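Local atomic coordinates of minor fimbrium anchoring subunit Mfa2 (Porphyromonas gingivalis, PDB entry 5NFI), a protein that attaches the minor (Mfa1) fimbriae to the bacterial outer membrane and regulates their length, without being part of the fimbrium itself. Residues A[159-170]-A[196-205]; A[249-257]-A[267-275]. All coordinates share one frame; numbering follows the deposited sequence.

How the contacts relate
From the N terminus, the chain first runs through many strands, among them 133-151, before it reaches contact 1. There residues 159-170 and 196-205 close a loop of 25 residues that contains strand 182-190, the antiparallel neighbour of both strand 159-165 and strand 196-202. Contact 2 opens only after contact 1 has closed, so the two neither nest nor cross; it closes the nine-residue connection of a beta hairpin, between residues 249-257 and 267-275. Strand 133-151 joins them, pairing antiparallel with 196-202 and parallel with 249-258. The contacts, with centres about 15 Å apart, also touch directly: Leu205 CD1 of contact 1 lies 3.6 Å from Phe250 CE1 of contact 2.

Contact 1 of 2, residues A[159-170]-A[196-205]; sequences YEIKLASSNGSY and CRAFFTTLKL
The amide nitrogen of Asn167 is gripped from two sides of its NH2 group. One N-H runs almost straight to Thr202 OG1 (ND2 to OG1 3.0 Å, 175° at the hydrogen), with the acceptor in the amide plane. The other reaches Lys204 O, 2.8 Å from ND2, which it meets from above the carbonyl plane. Tyr184 OH hydrogen-bonds OD1, so both ends of this buried amide are held and its rotation is fixed. Beside it, Tyr170 OH accepts a hydrogen bond from Lys204 N (2.9 Å) and donates one to Asn167 O, tying the turn after strand 159-165 to the loop that follows strand 196-202. The two strands do not pair with each other. Each pairs with strand 182-190, and they face one another at a 25° angle across the apolar interior, consistent with a transthyretin-like beta-sandwich. Here Leu163 CB lies over one face of the Phe200 ring, 4.0 Å from its centroid, while Leu163 CD2 packs against Phe200 CB. With CG anti to the carbonyl carbon (chi1 -55°), the Phe200 ring reaches over to strand 159-165 and turns an edge to Ile161 O; its CZ also meets Ile161 CG2. Farther toward Cys196, Ile161 CB and CD1 straddle the small Ala198 methyl, CB to CB 4.0 Å. At the other end Leu203 CD1 packs beside Tyr170 CE1.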
loop_
_atom_site.group_PDB
_atom_site.type_symbol
_atom_site.label_atom_id
_atom_site.label_comp_id
_atom_site.label_asym_id
_atom_site.label_seq_id
_atom_site.Cartn_x
_atom_site.Cartn_y
_atom_site.Cartn_z
ATOM N N TYR A 159 -12.210 22.586 10.970
ATOM C CA TYR A 159 -11.022 21.758 11.125
ATOM C C TYR A 159 -10.805 20.786 9.955
ATOM O O TYR A 159 -11.755 20.313 9.304
ATOM C CB TYR A 159 -11.095 20.996 12.450
ATOM C CG TYR A 159 -11.119 21.922 13.659
ATOM C CD1 TYR A 159 -12.302 22.521 14.084
ATOM C CD2 TYR A 159 -9.961 22.201 14.362
ATOM C CE1 TYR A 159 -12.329 23.359 15.170
ATOM C CE2 TYR A 159 -9.973 23.052 15.454
ATOM C CZ TYR A 159 -11.161 23.628 15.854
ATOM O OH TYR A 159 -11.175 24.463 16.949
ATOM N N GLU A 160 -9.540 20.500 9.690
ATOM C CA GLU A 160 -9.168 19.703 8.542
ATOM C C GLU A 160 -8.249 18.575 8.944
ATOM O O GLU A 160 -7.237 18.800 9.613
ATOM C CB GLU A 160 -8.492 20.569 7.481
ATOM C CG GLU A 160 -7.570 19.803 6.564
ATOM C CD GLU A 160 -7.477 20.418 5.191
ATOM O OE1 GLU A 160 -7.667 21.655 5.074
ATOM O OE2 GLU A 160 -7.223 19.657 4.225
ATOM N N ILE A 161 -8.616 17.364 8.537
ATOM C CA ILE A 161 -7.800 16.197 8.782
ATOM C C ILE A 161 -6.944 15.912 7.557
ATOM O O ILE A 161 -7.420 15.940 6.409
ATOM C CB ILE A 161 -8.660 14.987 9.149
ATOM C CG1 ILE A 161 -9.542 15.358 10.358
ATOM C CG2 ILE A 161 -7.776 13.792 9.484
ATOM C CD1 ILE A 161 -10.587 14.333 10.741
ATOM N N LYS A 162 -5.662 15.692 7.822
ATOM C CA LYS A 162 -4.683 15.460 6.787
ATOM C C LYS A 162 -3.871 14.229 7.088
ATOM O O LYS A 162 -3.571 13.932 8.247
ATOM C CB LYS A 162 -3.754 16.653 6.636
ATOM C CG LYS A 162 -4.429 17.897 6.147
ATOM C CD LYS A 162 -3.402 18.951 5.843
ATOM C CE LYS A 162 -4.015 20.341 5.894
ATOM N NZ LYS A 162 -3.065 21.390 5.387
ATOM N N LEU A 163 -3.504 13.528 6.021
ATOM C CA LEU A 163 -2.697 12.326 6.108
ATOM C C LEU A 163 -1.540 12.409 5.121
ATOM O O LEU A 163 -1.737 12.324 3.890
ATOM C CB LEU A 163 -3.554 11.096 5.827
ATOM C CG LEU A 163 -2.888 9.723 5.901
ATOM C CD1 LEU A 163 -2.505 9.363 7.332
ATOM C CD2 LEU A 163 -3.831 8.695 5.324
ATOM N N ALA A 164 -0.339 12.586 5.659
ATOM C CA ALA A 164 0.864 12.647 4.847
ATOM C C ALA A 164 1.673 11.360 4.972
ATOM O O ALA A 164 1.797 10.788 6.056
ATOM C CB ALA A 164 1.712 13.829 5.235
ATOM N N SER A 165 2.237 10.900 3.864
ATOM C CA SER A 165 3.088 9.732 3.943
ATOM C C SER A 165 4.042 9.674 2.771
ATOM O O SER A 165 3.650 9.936 1.642
ATOM C CB SER A 165 2.237 8.473 4.000
ATOM O OG SER A 165 3.053 7.322 4.051
ATOM N N SER A 166 5.295 9.336 3.034
ATOM C CA SER A 166 6.249 9.090 1.954
ATOM C C SER A 166 6.098 7.680 1.427
ATOM O O SER A 166 7.045 6.894 1.468
ATOM C CB SER A 166 7.682 9.314 2.438
ATOM O OG SER A 166 7.868 10.675 2.789
ATOM N N ASN A 167 4.907 7.357 0.937
ATOM C CA ASN A 167 4.622 6.006 0.459
ATOM C C ASN A 167 4.012 5.939 -0.956
ATOM O O ASN A 167 3.184 5.065 -1.235
ATOM C CB ASN A 167 3.691 5.304 1.460
ATOM C CG ASN A 167 2.325 5.953 1.532
ATOM O OD1 ASN A 167 2.160 7.095 1.133
ATOM N ND2 ASN A 167 1.335 5.222 2.023
ATOM N N GLY A 168 4.415 6.834 -1.853
ATOM C CA GLY A 168 3.823 6.876 -3.185
ATOM C C GLY A 168 4.730 6.324 -4.273
ATOM O O GLY A 168 4.414 6.379 -5.458
ATOM N N SER A 169 5.869 5.787 -3.863
ATOM C CA SER A 169 6.864 5.328 -4.806
ATOM C C SER A 169 7.366 3.945 -4.445
ATOM O O SER A 169 7.743 3.693 -3.299
ATOM C CB SER A 169 8.019 6.309 -4.855
ATOM O OG SER A 169 7.536 7.571 -5.243
ATOM N N TYR A 170 7.361 3.037 -5.415
ATOM C CA TYR A 170 7.749 1.667 -5.117
ATOM C C TYR A 170 8.781 1.131 -6.099
ATOM O O TYR A 170 8.722 1.409 -7.307
ATOM C CB TYR A 170 6.506 0.780 -5.071
ATOM C CG TYR A 170 5.606 1.161 -3.927
ATOM C CD1 TYR A 170 4.784 2.281 -4.015
ATOM C CD2 TYR A 170 5.601 0.435 -2.737
ATOM C CE1 TYR A 170 3.975 2.680 -2.959
ATOM C CE2 TYR A 170 4.780 0.828 -1.669
ATOM C CZ TYR A 170 3.973 1.960 -1.795
ATOM O OH TYR A 170 3.157 2.372 -0.769
ATOM N N CYS A 196 -16.354 15.555 13.050
ATOM C CA CYS A 196 -15.975 15.623 11.640
ATOM C C CYS A 196 -15.299 14.317 11.236
ATOM O O CYS A 196 -14.435 13.817 11.950
ATOM C CB CYS A 196 -15.040 16.816 11.374
ATOM S SG CYS A 196 -14.651 17.068 9.619
ATOM N N ARG A 197 -15.689 13.775 10.086
ATOM C CA ARG A 197 -15.210 12.476 9.622
ATOM C C ARG A 197 -14.541 12.634 8.263
ATOM O O ARG A 197 -15.074 13.297 7.391
ATOM C CB ARG A 197 -16.374 11.486 9.540
ATOM C CG ARG A 197 -16.024 10.019 9.764
ATOM C CD ARG A 197 -17.280 9.165 9.559
ATOM N NE ARG A 197 -17.124 7.733 9.846
ATOM C CZ ARG A 197 -17.238 7.196 11.063
ATOM N NH1 ARG A 197 -17.471 7.981 12.119
ATOM N NH2 ARG A 197 -17.105 5.879 11.235
ATOM N N ALA A 198 -13.375 12.024 8.090
ATOM C CA ALA A 198 -12.629 12.075 6.843
ATOM C C ALA A 198 -12.237 10.660 6.384
ATOM O O ALA A 198 -11.894 9.800 7.205
ATOM C CB ALA A 198 -11.394 12.945 7.006
ATOM N N PHE A 199 -12.291 10.419 5.070
ATOM C CA PHE A 199 -11.884 9.125 4.530
ATOM C C PHE A 199 -10.712 9.237 3.545
ATOM O O PHE A 199 -10.775 9.978 2.561
ATOM C CB PHE A 199 -13.065 8.432 3.861
ATOM C CG PHE A 199 -12.720 7.095 3.267
ATOM C CD1 PHE A 199 -12.721 5.955 4.047
ATOM C CD2 PHE A 199 -12.378 6.980 1.923
ATOM C CE1 PHE A 199 -12.399 4.720 3.491
ATOM C CE2 PHE A 199 -12.047 5.760 1.371
ATOM C CZ PHE A 199 -12.061 4.628 2.151
ATOM N N PHE A 200 -9.648 8.492 3.823
ATOM C CA PHE A 200 -8.449 8.508 2.996
ATOM C C PHE A 200 -8.188 7.130 2.394
ATOM O O PHE A 200 -8.363 6.106 3.057
ATOM C CB PHE A 200 -7.214 8.923 3.809
ATOM C CG PHE A 200 -7.360 10.224 4.516
ATOM C CD1 PHE A 200 -7.997 10.294 5.743
ATOM C CD2 PHE A 200 -6.854 11.383 3.963
ATOM C CE1 PHE A 200 -8.130 11.503 6.397
ATOM C CE2 PHE A 200 -6.984 12.605 4.614
ATOM C CZ PHE A 200 -7.620 12.668 5.820
ATOM N N THR A 201 -7.759 7.096 1.144
ATOM C CA THR A 201 -7.183 5.878 0.642
ATOM C C THR A 201 -5.713 6.150 0.388
ATOM O O THR A 201 -5.350 6.968 -0.467
ATOM C CB THR A 201 -7.863 5.369 -0.639
ATOM O OG1 THR A 201 -9.262 5.197 -0.406
ATOM C CG2 THR A 201 -7.266 4.034 -1.028
ATOM N N THR A 202 -4.860 5.480 1.143
ATOM C CA THR A 202 -3.445 5.709 0.983
ATOM C C THR A 202 -2.791 4.404 0.553
ATOM O O THR A 202 -3.455 3.379 0.452
ATOM C CB THR A 202 -2.813 6.245 2.279
ATOM O OG1 THR A 202 -1.415 6.478 2.074
ATOM C CG2 THR A 202 -2.989 5.257 3.406
ATOM N N LEU A 203 -1.496 4.426 0.295
ATOM C CA LEU A 203 -0.848 3.194 -0.083
ATOM C C LEU A 203 -0.260 2.577 1.177
ATOM O O LEU A 203 -0.931 2.550 2.210
ATOM C CB LEU A 203 0.194 3.429 -1.177
ATOM C CG LEU A 203 -0.454 3.959 -2.465
ATOM C CD1 LEU A 203 0.581 4.296 -3.506
ATOM C CD2 LEU A 203 -1.452 2.945 -3.020
ATOM N N LYS A 204 0.963 2.057 1.093
ATOM C CA LYS A 204 1.500 1.183 2.140
ATOM C C LYS A 204 1.774 1.924 3.450
ATOM O O LYS A 204 2.322 3.029 3.464
ATOM C CB LYS A 204 2.779 0.494 1.647
ATOM C CG LYS A 204 3.364 -0.540 2.598
ATOM C CD LYS A 204 3.311 -1.925 1.994
ATOM C CE LYS A 204 4.598 -2.701 2.229
ATOM N NZ LYS A 204 4.853 -2.969 3.685
ATOM N N LEU A 205 1.374 1.297 4.550
ATOM C CA LEU A 205 1.626 1.844 5.868
ATOM C C LEU A 205 2.695 1.048 6.575
ATOM O O LEU A 205 2.436 -0.015 7.114
ATOM C CB LEU A 205 0.352 1.844 6.704
ATOM C CG LEU A 205 -0.791 2.605 6.053
ATOM C CD1 LEU A 205 -2.046 2.415 6.858
ATOM C CD2 LEU A 205 -0.426 4.061 5.929
#

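Contact 2 of 2, residues A[249-257]-A[267-275]; sequences DFDIRLVAH and VVVQIWING
Val255 projects alongside Gln270 from the more exposed face of this strand pair, and its CG2 fills a hollow formed by Gln270, the Trp272 edge and the Arg253 guanidinium. It fits against Gln270 CB (3.7 Å), meets the edge of the Trp272 indole near CD1, and sits over the centre of one face of the Arg253 guanidinium. Arg253, extended from CG to NE, runs alongside Trp272, and its NH1 lies over one face of the indole, 3.8 Å from NE1, with the two planes 27° apart. Trp272 NE1 donates to Gln270 OE1 (3.0 Å), so the tryptophan edge and the glutamine end frame the valine. Asp151 takes the other end of the guanidinium in a salt bridge through NH2. The opposite side is apolar and buried. Leu254 CD2 packs against the CB-CG1 bond of Ile271, 3.7 Å from CB, Ile252 CG2 lies near CG1 of Ile271 and Ile273, and helix 229-233 covers Ile252 and Ile273. The backbones of Arg253 and Trp272 form a hydrogen-bonded antiparallel pair. Past Ile273 the partner strand ends, yet Asn274 prolongs the pairing: with CG anti to its carbonyl carbon (chi1 -68°), its OD1 takes a hydrogen bond from Asp251 N at 2.8 Å, nearly along the C=O axis, while ND2 makes a weak bond to Asp249 O. At the other end Val269 is an extra residue: Val255 O accepts Val269 N (2.8 Å), Val255 N donates to Gln270 O, and Ala256 already faces Val268. Such an interruption is a beta bulge, set here in a strongly twisted antiparallel beta hairpin, the N-to-C directions of its two segments 133° apart.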
loop_
_atom_site.group_PDB
_atom_site.type_symbol
_atom_site.label_atom_id
_atom_site.label_comp_id
_atom_site.label_asym_id
_atom_site.label_seq_id
_atom_site.Cartn_x
_atom_site.Cartn_y
_atom_site.Cartn_z
ATOM N N ASP A 249 -7.780 -1.656 6.894
ATOM C CA ASP A 249 -8.826 -0.690 7.172
ATOM C C ASP A 249 -8.668 -0.149 8.575
ATOM O O ASP A 249 -8.494 -0.903 9.526
ATOM C CB ASP A 249 -10.198 -1.320 6.985
ATOM C CG ASP A 249 -10.557 -1.466 5.528
ATOM O OD1 ASP A 249 -9.892 -2.273 4.855
ATOM O OD2 ASP A 249 -11.486 -0.768 5.054
ATOM N N PHE A 250 -8.708 1.167 8.706
ATOM C CA PHE A 250 -8.363 1.775 9.976
ATOM C C PHE A 250 -9.405 2.805 10.403
ATOM O O PHE A 250 -9.523 3.865 9.789
ATOM C CB PHE A 250 -6.968 2.404 9.894
ATOM C CG PHE A 250 -5.867 1.407 9.671
ATOM C CD1 PHE A 250 -5.507 1.023 8.380
ATOM C CD2 PHE A 250 -5.189 0.847 10.745
ATOM C CE1 PHE A 250 -4.499 0.097 8.162
ATOM C CE2 PHE A 250 -4.168 -0.090 10.541
ATOM C CZ PHE A 250 -3.826 -0.466 9.238
ATOM N N ASP A 251 -10.182 2.473 11.433
ATOM C CA ASP A 251 -11.124 3.430 11.993
ATOM C C ASP A 251 -10.422 4.124 13.148
ATOM O O ASP A 251 -10.028 3.488 14.120
ATOM C CB ASP A 251 -12.423 2.772 12.461
ATOM C CG ASP A 251 -13.607 3.735 12.408
ATOM O OD1 ASP A 251 -13.378 4.928 12.118
ATOM O OD2 ASP A 251 -14.766 3.327 12.657
ATOM N N ILE A 252 -10.233 5.430 13.004
ATOM C CA ILE A 252 -9.476 6.215 13.971
ATOM C C ILE A 252 -10.350 7.277 14.595
ATOM O O ILE A 252 -11.040 8.029 13.886
ATOM C CB ILE A 252 -8.259 6.894 13.322
ATOM C CG1 ILE A 252 -7.428 5.853 12.567
ATOM C CG2 ILE A 252 -7.439 7.649 14.377
ATOM C CD1 ILE A 252 -6.186 6.405 11.943
ATOM N N ARG A 253 -10.336 7.332 15.921
ATOM C CA ARG A 253 -11.043 8.398 16.611
ATOM C C ARG A 253 -10.086 9.312 17.365
ATOM O O ARG A 253 -9.212 8.860 18.101
ATOM C CB ARG A 253 -12.085 7.838 17.567
ATOM C CG ARG A 253 -12.851 8.936 18.273
ATOM C CD ARG A 253 -13.995 8.383 19.071
ATOM N NE ARG A 253 -14.570 9.421 19.905
ATOM C CZ ARG A 253 -14.785 9.292 21.211
ATOM N NH1 ARG A 253 -14.488 8.151 21.829
ATOM N NH2 ARG A 253 -15.319 10.296 21.896
ATOM N N LEU A 254 -10.256 10.606 17.150
ATOM C CA LEU A 254 -9.503 11.613 17.874
ATOM C C LEU A 254 -10.455 12.369 18.791
ATOM O O LEU A 254 -11.401 13.006 18.330
ATOM C CB LEU A 254 -8.813 12.553 16.900
ATOM C CG LEU A 254 -7.874 11.832 15.934
ATOM C CD1 LEU A 254 -7.233 12.803 14.927
ATOM C CD2 LEU A 254 -6.828 11.049 16.724
ATOM N N VAL A 255 -10.238 12.252 20.093
ATOM C CA VAL A 255 -11.080 12.969 21.033
ATOM C C VAL A 255 -10.467 14.329 21.335
ATOM O O VAL A 255 -9.366 14.416 21.865
ATOM C CB VAL A 255 -11.270 12.188 22.318
ATOM C CG1 VAL A 255 -12.267 12.906 23.219
ATOM C CG2 VAL A 255 -11.748 10.778 21.986
ATOM N N ALA A 256 -11.169 15.388 20.944
ATOM C CA ALA A 256 -10.707 16.743 21.193
ATOM C C ALA A 256 -11.282 17.259 22.504
ATOM O O ALA A 256 -12.359 16.845 22.945
ATOM C CB ALA A 256 -11.094 17.663 20.043
ATOM N N HIS A 257 -10.550 18.163 23.130
ATOM C CA HIS A 257 -11.046 18.840 24.306
ATOM C C HIS A 257 -10.436 20.231 24.346
ATOM O O HIS A 257 -9.317 20.444 23.860
ATOM C CB HIS A 257 -10.716 18.053 25.573
ATOM C CG HIS A 257 -11.374 18.591 26.806
ATOM N ND1 HIS A 257 -12.463 19.439 26.762
ATOM C CD2 HIS A 257 -11.095 18.410 28.119
ATOM C CE1 HIS A 257 -12.828 19.747 27.992
ATOM N NE2 HIS A 257 -12.014 19.132 28.835
ATOM N N VAL A 267 -7.270 20.738 21.812
ATOM C CA VAL A 267 -6.202 19.774 21.661
ATOM C C VAL A 267 -6.790 18.385 21.609
ATOM O O VAL A 267 -7.957 18.196 21.930
ATOM C CB VAL A 267 -5.219 19.834 22.813
ATOM C CG1 VAL A 267 -4.469 21.143 22.798
ATOM C CG2 VAL A 267 -5.966 19.636 24.107
ATOM N N VAL A 268 -5.978 17.410 21.218
ATOM C CA VAL A 268 -6.426 16.025 21.154
ATOM C C VAL A 268 -5.914 15.291 22.390
ATOM O O VAL A 268 -4.723 15.338 22.696
ATOM C CB VAL A 268 -5.941 15.346 19.859
ATOM C CG1 VAL A 268 -6.053 13.834 19.948
ATOM C CG2 VAL A 268 -6.706 15.868 18.651
ATOM N N VAL A 269 -6.823 14.634 23.106
ATOM C CA VAL A 269 -6.530 14.028 24.405
ATOM C C VAL A 269 -6.786 12.525 24.448
ATOM O O VAL A 269 -6.751 11.930 25.524
ATOM C CB VAL A 269 -7.379 14.668 25.535
ATOM C CG1 VAL A 269 -7.020 16.142 25.727
ATOM C CG2 VAL A 269 -8.860 14.507 25.231
ATOM N N GLN A 270 -7.056 11.931 23.289
ATOM C CA GLN A 270 -7.293 10.495 23.151
ATOM C C GLN A 270 -7.299 10.102 21.684
ATOM O O GLN A 270 -8.053 10.665 20.872
ATOM C CB GLN A 270 -8.618 10.074 23.781
ATOM C CG GLN A 270 -8.479 9.442 25.139
ATOM C CD GLN A 270 -9.806 9.006 25.730
ATOM O OE1 GLN A 270 -10.832 8.977 25.046
ATOM N NE2 GLN A 270 -9.789 8.664 27.015
ATOM N N ILE A 271 -6.466 9.138 21.334
ATOM C CA ILE A 271 -6.531 8.605 19.994
ATOM C C ILE A 271 -6.895 7.112 20.033
ATOM O O ILE A 271 -6.186 6.290 20.616
ATOM C CB ILE A 271 -5.209 8.844 19.235
ATOM C CG1 ILE A 271 -5.156 7.973 17.978
ATOM C CG2 ILE A 271 -4.018 8.570 20.125
ATOM C CD1 ILE A 271 -3.970 8.258 17.082
ATOM N N TRP A 272 -8.048 6.793 19.455
ATOM C CA TRP A 272 -8.530 5.427 19.354
ATOM C C TRP A 272 -8.239 4.901 17.956
ATOM O O TRP A 272 -8.445 5.618 16.974
ATOM C CB TRP A 272 -10.036 5.350 19.627
ATOM C CG TRP A 272 -10.468 5.778 20.996
ATOM C CD1 TRP A 272 -10.533 7.060 21.479
ATOM C CD2 TRP A 272 -10.948 4.933 22.051
ATOM N NE1 TRP A 272 -11.001 7.060 22.773
ATOM C CE2 TRP A 272 -11.267 5.767 23.145
ATOM C CE3 TRP A 272 -11.119 3.552 22.184
ATOM C CZ2 TRP A 272 -11.747 5.261 24.352
ATOM C CZ3 TRP A 272 -11.600 3.055 23.379
ATOM C CH2 TRP A 272 -11.906 3.907 24.450
ATOM N N ILE A 273 -7.765 3.659 17.864
ATOM C CA ILE A 273 -7.585 2.987 16.576
ATOM C C ILE A 273 -8.179 1.582 16.644
ATOM O O ILE A 273 -7.837 0.785 17.525
ATOM C CB ILE A 273 -6.110 2.902 16.152
ATOM C CG1 ILE A 273 -5.512 4.298 16.046
ATOM C CG2 ILE A 273 -5.985 2.230 14.771
ATOM C CD1 ILE A 273 -4.047 4.320 15.675
ATOM N N ASN A 274 -9.101 1.316 15.721
ATOM C CA ASN A 274 -9.846 0.068 15.651
ATOM C C ASN A 274 -10.367 -0.387 17.007
ATOM O O ASN A 274 -10.333 -1.571 17.346
ATOM C CB ASN A 274 -8.978 -1.008 14.995
ATOM C CG ASN A 274 -8.726 -0.711 13.525
ATOM O OD1 ASN A 274 -9.266 0.264 12.983
ATOM N ND2 ASN A 274 -7.906 -1.527 12.875
ATOM N N GLY A 275 -10.864 0.565 17.783
ATOM C CA GLY A 275 -11.513 0.250 19.042
ATOM C C GLY A 275 -10.571 0.133 20.223
ATOM O O GLY A 275 -11.000 -0.134 21.322
#